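Local atomic coordinates of geranylgeranyl pyrophosphate synthetase (PDB entry 1WY0), a protein that probably catalyses chain elongation with isopentenyl diphosphate to make geranylgeranyl diphosphate. Residues E59-D64 against R319-S324; S204-N209 against K312-A317. One frame throughout, in Å; residues are numbered along the deposited sequence.

Interaction 1 of 2, residues E59-D64 against R319-S324; sequences EAVGGD and RILPKS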
loop_
_atom_site.group_PDB
_atom_site.type_symbol
_atom_site.label_atom_id
_atom_site.label_comp_id
_atom_site.label_asym_id
_atom_site.label_seq_id
_atom_site.Cartn_x
_atom_site.Cartn_y
_atom_site.Cartn_z
ATOM N N GLU A 59 -19.266 -10.149 -19.572
ATOM C CA GLU A 59 -20.386 -10.279 -20.500
ATOM C C GLU A 59 -20.004 -11.104 -21.730
ATOM O O GLU A 59 -20.839 -11.658 -22.433
ATOM C CB GLU A 59 -20.819 -8.874 -20.926
ATOM C CG GLU A 59 -22.024 -8.897 -21.869
ATOM C CD GLU A 59 -22.439 -7.479 -22.193
ATOM O OE1 GLU A 59 -23.283 -7.297 -23.060
ATOM O OE2 GLU A 59 -21.915 -6.561 -21.567
ATOM N N ALA A 60 -18.690 -11.141 -22.007
ATOM C CA ALA A 60 -18.223 -11.889 -23.164
ATOM C C ALA A 60 -18.154 -13.385 -22.868
ATOM O O ALA A 60 -17.829 -14.205 -23.715
ATOM C CB ALA A 60 -16.833 -11.374 -23.533
ATOM N N VAL A 61 -18.439 -13.723 -21.595
ATOM C CA VAL A 61 -18.318 -15.113 -21.181
ATOM C C VAL A 61 -19.648 -15.697 -20.697
ATOM O O VAL A 61 -20.065 -16.777 -21.094
ATOM C CB VAL A 61 -17.272 -15.190 -20.067
ATOM C CG1 VAL A 61 -15.886 -14.892 -20.637
ATOM C CG2 VAL A 61 -17.591 -14.184 -18.977
ATOM N N GLY A 62 -20.301 -14.960 -19.776
ATOM C CA GLY A 62 -21.542 -15.463 -19.198
ATOM C C GLY A 62 -22.646 -14.404 -19.200
ATOM O O GLY A 62 -23.696 -14.562 -19.812
ATOM N N GLY A 63 -22.402 -13.314 -18.451
ATOM C CA GLY A 63 -23.401 -12.251 -18.394
ATOM C C GLY A 63 -23.532 -11.670 -16.985
ATOM O O GLY A 63 -22.917 -12.123 -16.027
ATOM N N ASP A 64 -24.344 -10.599 -16.893
ATOM C CA ASP A 64 -24.538 -9.941 -15.608
ATOM C C ASP A 64 -23.222 -9.416 -15.032
ATOM O O ASP A 64 -22.682 -9.922 -14.053
ATOM C CB ASP A 64 -25.183 -10.930 -14.639
ATOM C CG ASP A 64 -25.974 -10.143 -13.606
ATOM O OD1 ASP A 64 -26.128 -8.939 -13.807
ATOM O OD2 ASP A 64 -26.421 -10.731 -12.624
ATOM N N ARG A 319 -11.335 -14.574 -30.521
ATOM C CA ARG A 319 -12.056 -15.378 -31.498
ATOM C C ARG A 319 -12.763 -16.560 -30.831
ATOM O O ARG A 319 -13.807 -17.032 -31.253
ATOM C CB ARG A 319 -10.996 -15.931 -32.441
ATOM C CG ARG A 319 -11.302 -15.684 -33.912
ATOM C CD ARG A 319 -10.040 -15.269 -34.675
ATOM N NE ARG A 319 -10.378 -14.340 -35.753
ATOM C CZ ARG A 319 -10.557 -13.050 -35.423
ATOM N NH1 ARG A 319 -10.406 -12.655 -34.170
ATOM N NH2 ARG A 319 -10.899 -12.172 -36.368
ATOM N N ILE A 320 -12.112 -17.058 -29.764
ATOM C CA ILE A 320 -12.583 -18.260 -29.095
ATOM C C ILE A 320 -13.948 -18.059 -28.419
ATOM O O ILE A 320 -14.724 -18.986 -28.217
ATOM C CB ILE A 320 -11.533 -18.623 -28.047
ATOM C CG1 ILE A 320 -10.222 -19.020 -28.737
ATOM C CG2 ILE A 320 -12.018 -19.811 -27.208
ATOM C CD1 ILE A 320 -10.398 -20.188 -29.707
ATOM N N LEU A 321 -14.200 -16.797 -28.016
ATOM C CA LEU A 321 -15.469 -16.474 -27.374
ATOM C C LEU A 321 -16.584 -16.294 -28.403
ATOM O O LEU A 321 -16.340 -16.047 -29.576
ATOM C CB LEU A 321 -15.283 -15.183 -26.583
ATOM C CG LEU A 321 -14.679 -15.422 -25.205
ATOM C CD1 LEU A 321 -13.207 -15.819 -25.280
ATOM C CD2 LEU A 321 -14.755 -14.189 -24.300
ATOM N N PRO A 322 -17.836 -16.409 -27.945
ATOM C CA PRO A 322 -18.975 -16.256 -28.837
ATOM C C PRO A 322 -19.092 -14.814 -29.335
ATOM O O PRO A 322 -18.491 -13.890 -28.806
ATOM C CB PRO A 322 -20.240 -16.643 -28.079
ATOM C CG PRO A 322 -19.826 -17.399 -26.825
ATOM C CD PRO A 322 -18.276 -17.024 -26.697
ATOM N N LYS A 323 -19.866 -14.652 -30.425
ATOM C CA LYS A 323 -20.139 -13.308 -30.895
ATOM C C LYS A 323 -21.188 -12.613 -30.029
ATOM O O LYS A 323 -22.292 -13.092 -29.800
ATOM C CB LYS A 323 -20.594 -13.357 -32.358
ATOM C CG LYS A 323 -20.700 -11.962 -32.975
ATOM C CD LYS A 323 -22.091 -11.359 -32.783
ATOM C CE LYS A 323 -22.264 -10.028 -33.523
ATOM N NZ LYS A 323 -23.509 -9.392 -33.102
ATOM N N SER A 324 -20.753 -11.477 -29.483
ATOM C CA SER A 324 -21.645 -10.589 -28.758
ATOM C C SER A 324 -21.151 -9.160 -28.949
ATOM O O SER A 324 -20.107 -8.925 -29.536
ATOM C CB SER A 324 -21.570 -10.960 -27.275
ATOM O OG SER A 324 -20.205 -10.923 -26.845
#
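Two interhelical loops meet here, the one between helices 49-57 and 69-90 carrying A60 and V61, the other between helices 299-315 and 325-336 carrying L321, P322 and S324. L321 does most of the touching through one methyl. L321 CD2 lies 3.1 Å from A60 O, and the same methyl packs against A60 CB at 3.6 Å, a tight fit of carbon against both carbonyl and side chain. Because CG stands anti to the carbonyl carbon, beside the backbone N (chi1 -83°), the leucine branch point itself also faces the loop, with L321 CG 3.7 Å from A60 O. V61 and L321 lie side by side and point the same way; V61 CG1 meets L321 CD2 at 3.9 Å. In the all-helical polyprenyl synthetase fold V61 and L321 share a third neighbour, Y199 of helix 197-224, on which P322 also rests, while V61 further touches L203. The rest of the approach is looser. P322 CD comes to 4.1 Å from A60 O, and S324 OG lies 4.3 Å from A60 CA. That hydroxyl has its own task: S324 is the N-cap of helix 325-336, and its OG is hydrogen-bonded to R327 N. R327 serves the same loop with its guanidinium, whose NH2 is bonded to L321 O.

Interaction 2 of 2, residues S204-N209 against K312-A317; sequences SSWGRN and KKANEA
W206 and A314 bring helix 197-224 and the C-terminal part of helix 299-315 together in the helical polyprenyl synthetase fold, with W206 CA only 4.2 Å from A314 CA. The one hydrogen bond between the segments runs from W206 NE1 to N315 OD1, 3.0 Å long with an N-H...O angle of 147°. The acceptor lies in the ring plane at the indole edge, whereas the indole and amide planes are turned 31° against each other. CG of W206 is anti to its backbone N (chi1 178°), beside the carbonyl carbon, and from there CD1 and NE1 meet A314 and N315. A314 O also sits at this edge, in plane, 3.2 Å from W206 CD1. Apolar packing centres on A314 CB, which touches W206 CD1 at 3.4 Å and N209 CB at 3.8 Å, so one methyl touches two side chains of the facing helix. L330 and A334 of helix 325-336 touch the indole too. An alanine in place of W206 would probably leave N315 OD1 without its NE1 donor and open a gap beside A314, L330 and A334. At the flanks the contacts mix polar atoms with carbon. S205 OG rests 3.6 Å from A317 CB, but its stronger hydrogen bond is to A202 O, about one turn back in its own helix. N209 ND2 passes the aliphatic CG of K313. The same amide turns back on its own helix: N209 ND2 donates a hydrogen bond of 2.7 Å to S205 O, and ND2 and the backbone N of N209 approach that oxygen from opposite faces of its carbonyl plane.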
loop_
_atom_site.group_PDB
_atom_site.type_symbol
_atom_site.label_atom_id
_atom_site.label_comp_id
_atom_site.label_asym_id
_atom_site.label_seq_id
_atom_site.Cartn_x
_atom_site.Cartn_y
_atom_site.Cartn_z
ATOM N N SER A 204 -7.416 -13.270 -20.560
ATOM C CA SER A 204 -6.165 -12.909 -19.907
ATOM C C SER A 204 -5.109 -12.489 -20.921
ATOM O O SER A 204 -4.435 -11.477 -20.735
ATOM C CB SER A 204 -5.632 -14.093 -19.103
ATOM O OG SER A 204 -6.636 -14.655 -18.280
ATOM N N SER A 205 -4.974 -13.278 -21.988
ATOM C CA SER A 205 -3.995 -13.018 -23.044
ATOM C C SER A 205 -4.279 -11.710 -23.769
ATOM O O SER A 205 -3.364 -11.012 -24.212
ATOM C CB SER A 205 -4.006 -14.166 -24.050
ATOM O OG SER A 205 -5.260 -14.221 -24.709
ATOM N N TRP A 206 -5.559 -11.394 -23.892
ATOM C CA TRP A 206 -5.995 -10.145 -24.510
ATOM C C TRP A 206 -5.678 -8.934 -23.629
ATOM O O TRP A 206 -5.285 -7.874 -24.094
ATOM C CB TRP A 206 -7.502 -10.239 -24.751
ATOM C CG TRP A 206 -8.010 -8.977 -25.326
ATOM C CD1 TRP A 206 -8.148 -8.666 -26.697
ATOM C CD2 TRP A 206 -8.524 -7.840 -24.592
ATOM N NE1 TRP A 206 -8.707 -7.444 -26.902
ATOM C CE2 TRP A 206 -8.951 -6.885 -25.548
ATOM C CE3 TRP A 206 -8.648 -7.551 -23.233
ATOM C CZ2 TRP A 206 -9.487 -5.681 -25.131
ATOM C CZ3 TRP A 206 -9.188 -6.344 -22.818
ATOM C CH2 TRP A 206 -9.602 -5.401 -23.774
ATOM N N GLY A 207 -5.908 -9.106 -22.311
ATOM C CA GLY A 207 -5.630 -8.012 -21.384
ATOM C C GLY A 207 -4.130 -7.724 -21.300
ATOM O O GLY A 207 -3.676 -6.587 -21.301
ATOM N N ARG A 208 -3.356 -8.815 -21.185
ATOM C CA ARG A 208 -1.908 -8.670 -21.123
ATOM C C ARG A 208 -1.373 -7.895 -22.330
ATOM O O ARG A 208 -0.599 -6.952 -22.214
ATOM C CB ARG A 208 -1.300 -10.072 -21.093
ATOM C CG ARG A 208 0.153 -10.070 -20.623
ATOM C CD ARG A 208 0.316 -9.355 -19.279
ATOM N NE ARG A 208 1.450 -9.910 -18.536
ATOM C CZ ARG A 208 1.214 -10.344 -17.285
ATOM N NH1 ARG A 208 -0.004 -10.277 -16.777
ATOM N NH2 ARG A 208 2.228 -10.795 -16.542
ATOM N N ASN A 209 -1.795 -8.353 -23.524
ATOM C CA ASN A 209 -1.304 -7.753 -24.759
ATOM C C ASN A 209 -1.777 -6.307 -24.933
ATOM O O ASN A 209 -1.054 -5.439 -25.405
ATOM C CB ASN A 209 -1.810 -8.603 -25.924
ATOM C CG ASN A 209 -0.834 -9.718 -26.191
ATOM O OD1 ASN A 209 0.290 -9.503 -26.631
ATOM N ND2 ASN A 209 -1.292 -10.952 -25.915
ATOM N N LYS A 312 -3.261 -7.289 -32.678
ATOM C CA LYS A 312 -3.808 -8.310 -33.562
ATOM C C LYS A 312 -3.888 -9.634 -32.816
ATOM O O LYS A 312 -4.902 -10.318 -32.861
ATOM C CB LYS A 312 -2.932 -8.467 -34.805
ATOM C CG LYS A 312 -3.009 -7.294 -35.778
ATOM C CD LYS A 312 -4.434 -7.032 -36.265
ATOM C CE LYS A 312 -4.445 -5.943 -37.342
ATOM N NZ LYS A 312 -5.816 -5.603 -37.840
ATOM N N LYS A 313 -2.815 -9.986 -32.116
ATOM C CA LYS A 313 -2.798 -11.232 -31.366
ATOM C C LYS A 313 -3.867 -11.253 -30.287
ATOM O O LYS A 313 -4.495 -12.281 -30.054
ATOM C CB LYS A 313 -1.431 -11.457 -30.722
ATOM C CG LYS A 313 -1.459 -12.499 -29.613
ATOM C CD LYS A 313 -1.466 -13.911 -30.195
ATOM C CE LYS A 313 -1.592 -14.986 -29.117
ATOM N NZ LYS A 313 -2.605 -16.025 -29.464
ATOM N N ALA A 314 -4.074 -10.119 -29.628
ATOM C CA ALA A 314 -5.064 -10.021 -28.557
ATOM C C ALA A 314 -6.482 -10.313 -29.035
ATOM O O ALA A 314 -7.181 -11.141 -28.457
ATOM C CB ALA A 314 -5.008 -8.644 -27.926
ATOM N N ASN A 315 -6.914 -9.615 -30.078
ATOM C CA ASN A 315 -8.250 -9.820 -30.623
ATOM C C ASN A 315 -8.359 -11.212 -31.244
ATOM O O ASN A 315 -9.366 -11.894 -31.077
ATOM C CB ASN A 315 -8.557 -8.751 -31.669
ATOM C CG ASN A 315 -8.721 -7.371 -31.063
ATOM O OD1 ASN A 315 -9.097 -7.233 -29.898
ATOM N ND2 ASN A 315 -8.425 -6.338 -31.845
ATOM N N GLU A 316 -7.314 -11.633 -31.953
ATOM C CA GLU A 316 -7.305 -12.953 -32.581
ATOM C C GLU A 316 -7.328 -14.039 -31.507
ATOM O O GLU A 316 -7.294 -15.229 -31.810
ATOM C CB GLU A 316 -6.057 -13.128 -33.456
ATOM C CG GLU A 316 -5.192 -14.344 -33.125
ATOM C CD GLU A 316 -3.786 -14.253 -33.700
ATOM O OE1 GLU A 316 -3.544 -13.346 -34.526
ATOM O OE2 GLU A 316 -2.928 -15.092 -33.337
ATOM N N ALA A 317 -7.376 -13.622 -30.249
ATOM C CA ALA A 317 -7.413 -14.563 -29.136
ATOM C C ALA A 317 -8.810 -14.563 -28.547
ATOM O O ALA A 317 -9.171 -15.458 -27.789
ATOM C CB ALA A 317 -6.394 -14.170 -28.078
#

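Overall arrangement
Along the chain the order is 59-64, 204-209, 312-317 and 319-324, so interaction 2 is formed by segments that both lie between those of interaction 1. The centres of the two contacts are about 14 Å apart, on the same side of the chain's centre, and interaction 1 is the more peripheral, about 23 Å from that centre against about 15 Å. Helix 197-224 serves both: it supplies 204-209, and its Y199 touches both loops of interaction 1. Helix 325-336 is likewise shared, capped by S324 and packed on W206. Together the contacts fit the C-terminal helices 299-315 and 325-336 against earlier parts of this helical fold.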